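Local coordinates for putative uncharacterized protein (Wolbachia pipientis, PDB 3F4S) that probably acts as a DsbA-type thiol oxidoreductase that introduces disulfide bonds into substrate proteins, using a thioredoxin-like CxxC pair, at residues A[22-27]-A[44-49]; A[88-93]-A[145-150]. The protein carries 1 engineered substitution. One frame throughout, in Å; residues are numbered along the deposited sequence. Where two conformers were deposited one is given.

Contact 1: A[22-27]-A[44-49]; sequences NELLLP and IEYASL
Ile44 reaches out from its strand to the turn at Leu25, where the chain leaves helix 21-24. Its CB points toward that turn. CG1 lies beside the backbone N of Ile44 (chi1 -64°), and the chain then runs extended to CD1 (chi2 168°). Neither CB nor CG1 comes close to residues 22-27; the tip does the touching. CD1 sits 3.7 Å from Leu25 CA and equally near Leu25 C. It also meets the end of the Leu25 side chain, 4.0 Å from Leu25 CD2. The Ile44 side chain also touches Arg80 of the adjoining strand.

Tyr46 comes from the same side of the strand, two residues on. Its OH touches the branch point of Leu24, 3.9 Å from Leu24 CG in the conformer given. This is a van der Waals contact. The polar partner of the hydroxyl is Arg80, whose NH1 also bonds Leu24 O, so one guanidinium group links the helix end to the tyrosine. Leu24 and Tyr46 both lean on helix 150-167. A short N-terminal helix is thus packed, with no direct hydrogen bond across, against strand 41-47 in the central sheet of the thioredoxin fold.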
ATOM      1  N   ASN A  22      -8.199  16.112   2.635  1.00 46.58           N
ATOM      2  CA  ASN A  22      -6.840  16.572   2.906  1.00 47.26           C
ATOM      3  C   ASN A  22      -6.203  15.899   4.112  1.00 46.80           C
ATOM      4  O   ASN A  22      -5.028  15.532   4.078  1.00 47.76           O
ATOM      5  CB  ASN A  22      -6.785  18.090   3.054  1.00 50.27           C
ATOM      6  CG  ASN A  22      -6.176  18.756   1.849  1.00 53.72           C
ATOM      7  OD1 ASN A  22      -4.956  18.740   1.666  1.00 52.51           O
ATOM      8  ND2 ASN A  22      -7.020  19.335   1.007  1.00 56.04           N
ATOM      9  N   GLU A  23      -6.985  15.733   5.170  1.00 44.89           N
ATOM     10  CA  GLU A  23      -6.491  15.098   6.383  1.00 44.24           C
ATOM     11  C   GLU A  23      -6.213  13.614   6.163  1.00 39.49           C
ATOM     12  O   GLU A  23      -5.435  13.002   6.894  1.00 40.67           O
ATOM     13  CB  GLU A  23      -7.481  15.314   7.528  1.00 47.18           C
ATOM     14  CG  GLU A  23      -7.574  16.770   7.972  1.00 49.87           C
ATOM     15  CD  GLU A  23      -8.835  17.066   8.752  1.00 52.92           C
ATOM     16  OE1 GLU A  23      -9.762  16.230   8.729  1.00 54.36           O
ATOM     17  OE2 GLU A  23      -8.904  18.141   9.388  1.00 55.86           O
ATOM     18  N   LEU A  24      -6.836  13.048   5.136  0.50 36.34           N
ATOM     19  CA  LEU A  24      -6.637  11.645   4.800  0.50 33.20           C
ATOM     20  C   LEU A  24      -5.340  11.450   4.014  0.50 32.54           C
ATOM     21  O   LEU A  24      -4.737  10.375   4.047  0.50 32.32           O
ATOM     22  CB  LEU A  24      -7.833  11.125   4.001  0.50 31.60           C
ATOM     23  CG  LEU A  24      -7.957   9.611   3.847  0.50 28.91           C
ATOM     24  CD1 LEU A  24      -7.693   8.918   5.177  0.50 28.48           C
ATOM     25  CD2 LEU A  24      -9.328   9.246   3.305  0.50 25.82           C
ATOM     26  N   LEU A  25      -4.911  12.496   3.314  1.00 33.06           N
ATOM     27  CA  LEU A  25      -3.704  12.434   2.496  1.00 34.49           C
ATOM     28  C   LEU A  25      -2.449  12.877   3.242  1.00 35.28           C
ATOM     29  O   LEU A  25      -1.594  13.569   2.697  1.00 39.52           O
ATOM     30  CB  LEU A  25      -3.887  13.233   1.205  1.00 36.65           C
ATOM     31  CG  LEU A  25      -4.914  12.643   0.235  1.00 37.91           C
ATOM     32  CD1 LEU A  25      -4.882  13.394  -1.092  1.00 38.83           C
ATOM     33  CD2 LEU A  25      -4.677  11.144   0.020  1.00 36.71           C
ATOM     34  N   LEU A  26      -2.357  12.478   4.504  0.50 34.56           N
ATOM     35  CA  LEU A  26      -1.150  12.677   5.292  0.50 34.46           C
ATOM     36  C   LEU A  26      -0.905  11.410   6.098  0.50 33.49           C
ATOM     37  O   LEU A  26      -1.799  10.575   6.225  0.50 32.94           O
ATOM     38  CB  LEU A  26      -1.289  13.892   6.213  0.50 35.26           C
ATOM     39  CG  LEU A  26      -2.527  13.993   7.106  0.50 36.62           C
ATOM     40  CD1 LEU A  26      -2.448  13.020   8.270  0.50 37.30           C
ATOM     41  CD2 LEU A  26      -2.704  15.418   7.621  0.50 37.03           C
ATOM     42  N   PRO A  27       0.312  11.251   6.633  1.00 33.24           N
ATOM     43  CA  PRO A  27       0.597  10.071   7.449  1.00 34.46           C
ATOM     44  C   PRO A  27      -0.284  10.043   8.695  1.00 36.48           C
ATOM     45  O   PRO A  27      -0.268  10.982   9.496  1.00 36.49           O
ATOM     46  CB  PRO A  27       2.068  10.255   7.822  1.00 33.61           C
ATOM     47  CG  PRO A  27       2.618  11.140   6.750  1.00 32.72           C
ATOM     48  CD  PRO A  27       1.507  12.087   6.435  1.00 32.90           C
ATOM     49  N   ILE A  44       1.128   7.789  -1.175  1.00 21.61           N
ATOM     50  CA  ILE A  44       0.123   6.923  -0.576  1.00 19.96           C
ATOM     51  C   ILE A  44      -0.461   6.081  -1.691  1.00 19.97           C
ATOM     52  O   ILE A  44      -0.892   6.613  -2.706  1.00 22.30           O
ATOM     53  CB  ILE A  44      -1.004   7.741   0.091  1.00 20.95           C
ATOM     54  CG1 ILE A  44      -0.443   8.565   1.255  1.00 23.35           C
ATOM     55  CG2 ILE A  44      -2.142   6.822   0.568  1.00 23.33           C
ATOM     56  CD1 ILE A  44      -1.406   9.620   1.792  1.00 24.27           C
ATOM     57  N   GLU A  45      -0.442   4.766  -1.517  1.00 19.13           N
ATOM     58  CA  GLU A  45      -1.003   3.857  -2.500  1.00 18.54           C
ATOM     59  C   GLU A  45      -2.175   3.097  -1.894  1.00 17.75           C
ATOM     60  O   GLU A  45      -2.057   2.544  -0.798  1.00 19.71           O
ATOM     61  CB  GLU A  45       0.055   2.849  -2.971  1.00 18.59           C
ATOM     62  CG  GLU A  45      -0.529   1.773  -3.873  1.00 17.89           C
ATOM     63  CD  GLU A  45       0.480   0.697  -4.287  1.00 18.19           C
ATOM     64  OE1 GLU A  45       1.686   0.823  -3.968  1.00 21.23           O
ATOM     65  OE2 GLU A  45       0.061  -0.282  -4.941  1.00 19.60           O
ATOM     66  N   TYR A  46      -3.299   3.067  -2.607  1.00 17.55           N
ATOM     67  CA  TYR A  46      -4.388   2.148  -2.292  1.00 19.13           C
ATOM     68  C   TYR A  46      -4.418   1.045  -3.342  1.00 18.15           C
ATOM     69  O   TYR A  46      -4.456   1.322  -4.542  1.00 18.83           O
ATOM     70  CB  TYR A  46      -5.735   2.867  -2.309  1.00 20.65           C
ATOM     71  CG  TYR A  46      -5.998   3.775  -1.132  1.00 20.21           C
ATOM     72  CD1 TYR A  46      -6.639   3.300   0.010  1.00 18.86           C
ATOM     73  CD2 TYR A  46      -5.620   5.112  -1.168  1.00 21.76           C
ATOM     74  CE1 TYR A  46      -6.898   4.139   1.091  1.00 19.16           C
ATOM     75  CE2 TYR A  46      -5.870   5.958  -0.095  1.00 21.62           C
ATOM     76  CZ  TYR A  46      -6.506   5.465   1.030  1.00 21.31           C
ATOM     77  OH  TYR A  46      -6.762   6.306   2.082  1.00 23.75           O
ATOM     78  N   ALA A  47      -4.421  -0.208  -2.902  1.00 16.59           N
ATOM     79  CA  ALA A  47      -4.490  -1.317  -3.846  1.00 17.38           C
ATOM     80  C   ALA A  47      -5.074  -2.560  -3.199  1.00 18.01           C
ATOM     81  O   ALA A  47      -5.003  -2.727  -1.987  1.00 17.73           O
ATOM     82  CB  ALA A  47      -3.106  -1.623  -4.418  1.00 17.71           C
ATOM     83  N   SER A  48      -5.657  -3.421  -4.027  1.00 15.92           N
ATOM     84  CA  SER A  48      -6.108  -4.736  -3.612  1.00 16.25           C
ATOM     85  C   SER A  48      -4.981  -5.727  -3.857  1.00 16.44           C
ATOM     86  O   SER A  48      -4.350  -5.710  -4.925  1.00 16.96           O
ATOM     87  CB  SER A  48      -7.327  -5.148  -4.440  1.00 16.81           C
ATOM     88  OG  SER A  48      -7.480  -6.554  -4.441  1.00 16.55           O
ATOM     89  N   LEU A  49      -4.730  -6.598  -2.887  1.00 15.92           N
ATOM     90  CA  LEU A  49      -3.655  -7.571  -3.015  1.00 15.66           C
ATOM     91  C   LEU A  49      -3.908  -8.625  -4.100  1.00 15.40           C
ATOM     92  O   LEU A  49      -2.980  -9.322  -4.511  1.00 16.42           O
ATOM     93  CB  LEU A  49      -3.375  -8.253  -1.672  1.00 17.55           C
ATOM     94  CG  LEU A  49      -2.779  -7.348  -0.587  1.00 18.09           C
ATOM     95  CD1 LEU A  49      -2.773  -8.027   0.787  1.00 20.13           C
ATOM     96  CD2 LEU A  49      -1.368  -6.916  -0.972  1.00 19.95           C
TER

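Contact 2: A[88-93]-A[145-150]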
ATOM      1  N   GLY A  88      -8.536 -11.349  -0.578  1.00 17.06           N
ATOM      2  CA  GLY A  88      -7.832 -10.094  -0.415  1.00 17.88           C
ATOM      3  C   GLY A  88      -8.051  -9.486   0.949  1.00 15.99           C
ATOM      4  O   GLY A  88      -7.139  -8.897   1.532  1.00 15.90           O
ATOM      5  N   LEU A  89      -9.270  -9.615   1.460  1.00 15.05           N
ATOM      6  CA  LEU A  89      -9.570  -9.083   2.776  1.00 15.74           C
ATOM      7  C   LEU A  89      -8.858  -9.914   3.846  1.00 16.42           C
ATOM      8  O   LEU A  89      -8.276  -9.367   4.784  1.00 18.33           O
ATOM      9  CB  LEU A  89     -11.081  -9.033   3.012  1.00 17.14           C
ATOM     10  CG  LEU A  89     -11.543  -8.529   4.379  1.00 17.56           C
ATOM     11  CD1 LEU A  89     -10.861  -7.224   4.766  1.00 17.87           C
ATOM     12  CD2 LEU A  89     -13.046  -8.368   4.363  1.00 18.46           C
ATOM     13  N   LYS A  90      -8.893 -11.234   3.699  1.00 14.52           N
ATOM     14  CA  LYS A  90      -8.175 -12.107   4.630  1.00 14.58           C
ATOM     15  C   LYS A  90      -6.664 -11.850   4.568  1.00 15.98           C
ATOM     16  O   LYS A  90      -5.983 -11.850   5.599  1.00 16.84           O
ATOM     17  CB  LYS A  90      -8.494 -13.583   4.355  1.00 16.87           C
ATOM     18  CG  LYS A  90      -9.904 -13.992   4.768  1.00 17.20           C
ATOM     19  CD  LYS A  90     -10.012 -14.141   6.274  1.00 18.97           C
ATOM     20  CE  LYS A  90     -11.463 -14.241   6.715  1.00 23.06           C
ATOM     21  NZ  LYS A  90     -11.609 -14.664   8.144  1.00 25.99           N
ATOM     22  N   ALA A  91      -6.145 -11.624   3.361  1.00 15.00           N
ATOM     23  CA  ALA A  91      -4.722 -11.317   3.201  1.00 16.31           C
ATOM     24  C   ALA A  91      -4.395 -10.000   3.916  1.00 15.62           C
ATOM     25  O   ALA A  91      -3.387  -9.903   4.632  1.00 16.37           O
ATOM     26  CB  ALA A  91      -4.349 -11.235   1.725  1.00 16.14           C
ATOM     27  N   ALA A  92      -5.249  -8.994   3.732  1.00 15.11           N
ATOM     28  CA  ALA A  92      -5.040  -7.707   4.390  1.00 16.47           C
ATOM     29  C   ALA A  92      -5.046  -7.866   5.912  1.00 18.63           C
ATOM     30  O   ALA A  92      -4.241  -7.253   6.614  1.00 18.49           O
ATOM     31  CB  ALA A  92      -6.103  -6.699   3.948  1.00 15.40           C
ATOM     32  N   MET A  93      -5.961  -8.681   6.425  1.00 17.97           N
ATOM     33  CA  MET A  93      -5.992  -8.962   7.860  1.00 17.02           C
ATOM     34  C   MET A  93      -4.693  -9.631   8.309  1.00 18.76           C
ATOM     35  O   MET A  93      -4.119  -9.267   9.339  1.00 18.35           O
ATOM     36  CB  MET A  93      -7.201  -9.844   8.198  1.00 16.60           C
ATOM     37  CG  MET A  93      -8.549  -9.119   8.017  1.00 17.46           C
ATOM     38  SD  MET A  93      -9.967 -10.224   8.088  1.00 19.77           S
ATOM     39  CE  MET A  93      -9.824 -10.870   9.758  1.00 20.70           C
ATOM     40  N   GLN A 145      -5.224 -16.368  14.682  1.00 29.17           N
ATOM     41  CA  GLN A 145      -5.697 -15.183  15.364  1.00 30.98           C
ATOM     42  C   GLN A 145      -5.782 -14.007  14.397  1.00 28.19           C
ATOM     43  O   GLN A 145      -6.773 -13.279  14.367  1.00 28.61           O
ATOM     44  CB  GLN A 145      -4.800 -14.854  16.554  1.00 33.52           C
ATOM     45  CG  GLN A 145      -5.344 -13.734  17.415  1.00 35.99           C
ATOM     46  CD  GLN A 145      -5.022 -13.921  18.883  0.50 40.36           C
ATOM     47  OE1 GLN A 145      -4.158 -14.719  19.244  0.50 42.62           O
ATOM     48  NE2 GLN A 145      -5.721 -13.186  19.738  0.50 42.99           N
ATOM     49  N   CYS A 146      -4.752 -13.829  13.581  1.00 25.37           N
ATOM     50  CA  CYS A 146      -4.759 -12.705  12.654  1.00 23.29           C
ATOM     51  C   CYS A 146      -5.857 -12.810  11.598  1.00 22.71           C
ATOM     52  O   CYS A 146      -6.518 -11.819  11.292  1.00 23.98           O
ATOM     53  CB  CYS A 146      -3.392 -12.526  11.995  1.00 24.52           C
ATOM     54  SG  CYS A 146      -2.187 -11.734  13.084  1.00 27.24           S
ATOM     55  N   ILE A 147      -6.047 -13.991  11.020  1.00 24.32           N
ATOM     56  CA  ILE A 147      -7.000 -14.166   9.933  0.50 24.00           C
ATOM     57  C   ILE A 147      -8.455 -14.108  10.411  1.00 23.67           C
ATOM     58  O   ILE A 147      -9.386 -14.006   9.609  1.00 22.81           O
ATOM     59  CB  ILE A 147      -6.715 -15.481   9.182  0.50 26.01           C
ATOM     60  CG1 ILE A 147      -6.912 -15.280   7.681  0.50 25.67           C
ATOM     61  CG2 ILE A 147      -7.549 -16.624   9.743  0.50 26.62           C
ATOM     62  CD1 ILE A 147      -5.873 -15.953   6.850  0.50 25.46           C
ATOM     63  N   ASN A 148      -8.644 -14.180  11.724  1.00 22.95           N
ATOM     64  CA  ASN A 148      -9.985 -14.120  12.292  1.00 25.61           C
ATOM     65  C   ASN A 148     -10.247 -12.887  13.156  1.00 25.36           C
ATOM     66  O   ASN A 148     -11.271 -12.802  13.836  1.00 28.06           O
ATOM     67  CB  ASN A 148     -10.278 -15.397  13.078  1.00 29.30           C
ATOM     68  CG  ASN A 148     -10.383 -16.609  12.184  1.00 32.25           C
ATOM     69  OD1 ASN A 148     -11.261 -16.679  11.323  1.00 35.89           O
ATOM     70  ND2 ASN A 148      -9.488 -17.571  12.375  1.00 33.12           N
ATOM     71  N   ASP A 149      -9.326 -11.930  13.127  1.00 24.06           N
ATOM     72  CA  ASP A 149      -9.403 -10.780  14.016  1.00 25.15           C
ATOM     73  C   ASP A 149     -10.451  -9.775  13.530  1.00 24.46           C
ATOM     74  O   ASP A 149     -10.210  -9.005  12.593  1.00 24.48           O
ATOM     75  CB  ASP A 149      -8.026 -10.120  14.157  1.00 27.46           C
ATOM     76  CG  ASP A 149      -7.977  -9.096  15.279  1.00 28.10           C
ATOM     77  OD1 ASP A 149      -9.008  -8.436  15.541  1.00 28.99           O
ATOM     78  OD2 ASP A 149      -6.905  -8.952  15.903  1.00 29.90           O
ATOM     79  N   LYS A 150     -11.618  -9.801  14.165  1.00 24.63           N
ATOM     80  CA  LYS A 150     -12.733  -8.944  13.771  1.00 26.19           C
ATOM     81  C   LYS A 150     -12.381  -7.460  13.884  1.00 25.43           C
ATOM     82  O   LYS A 150     -12.827  -6.651  13.076  1.00 24.62           O
ATOM     83  CB  LYS A 150     -13.979  -9.255  14.613  1.00 28.81           C
TER
HETATM   84  O   HOH W   1     -11.173 -17.626   8.094  1.00 53.05           O
HETATM   85  O   HOH W   2      -5.462  -9.498  11.736  1.00 25.62           O
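Lys90 gives its ammonium group to the backbone of Ile147. NZ lies 2.7 Å from Ile147 O. The C=O...N angle is fairly straight at 160°, and the donor is tilted somewhat from the carbonyl plane. The lysine chain bends at chi2 (-76°) and then runs extended. On the way its CD packs against Ile147 CG1 at 3.6 Å in the conformer given. The two side chains cross at about a right angle. Met93 reaches the same carbonyl one helical turn later. Its SD-CE bond turns so that the methyl CE lies between two backbone oxygens, 3.2 Å from Ile147 O and 3.4 Å from Asp149 O.

Two waters add to these contacts. One accepts a bond from Lys90 NZ and makes a weak one to Asn148 OD1. The other donates to Met93 O and, at 2.6 Å, to Cys146 O, so it bridges the two backbones. Helices 86-94 and 140-147 belong to the helical part that DsbA proteins insert into the thioredoxin fold, and here they meet near their C-terminal ends.

Further out, Cys146 SG is joined to Cys97 SG, a disulfide that ties the end of helix 140-147 to the chain just after helix 86-94. The side-chain ND2 of Asn148 bonds Asn144 O, one turn back. Asp149 is the N-cap of helix 150-167, its OD1 accepting from Ile152 N. Met93 also packs on Met153 and Ile156 of that helix, while Leu126 and Leu129 touch Ile147.

In the fold
Contact 1 lies in the thioredoxin core and contact 2 in the helical part, their centres about 20 Å apart. They are in series along the chain. Even so, they touch: Leu49 CD1, at the end of segment 44-49, packs 3.7 Å from Ala91 CB on helix 86-94. Leu49 stands two residues before Cys51 of the Cys51-Cys54 disulfide, which fits the thioredoxin-type redox site. The strand of contact 1 therefore leads to this CxxC pair, and the first helix of contact 2 packs beside its approach. Helix 150-167 runs past both contacts, touching Leu24 with its later residues and Met93 with its earlier ones.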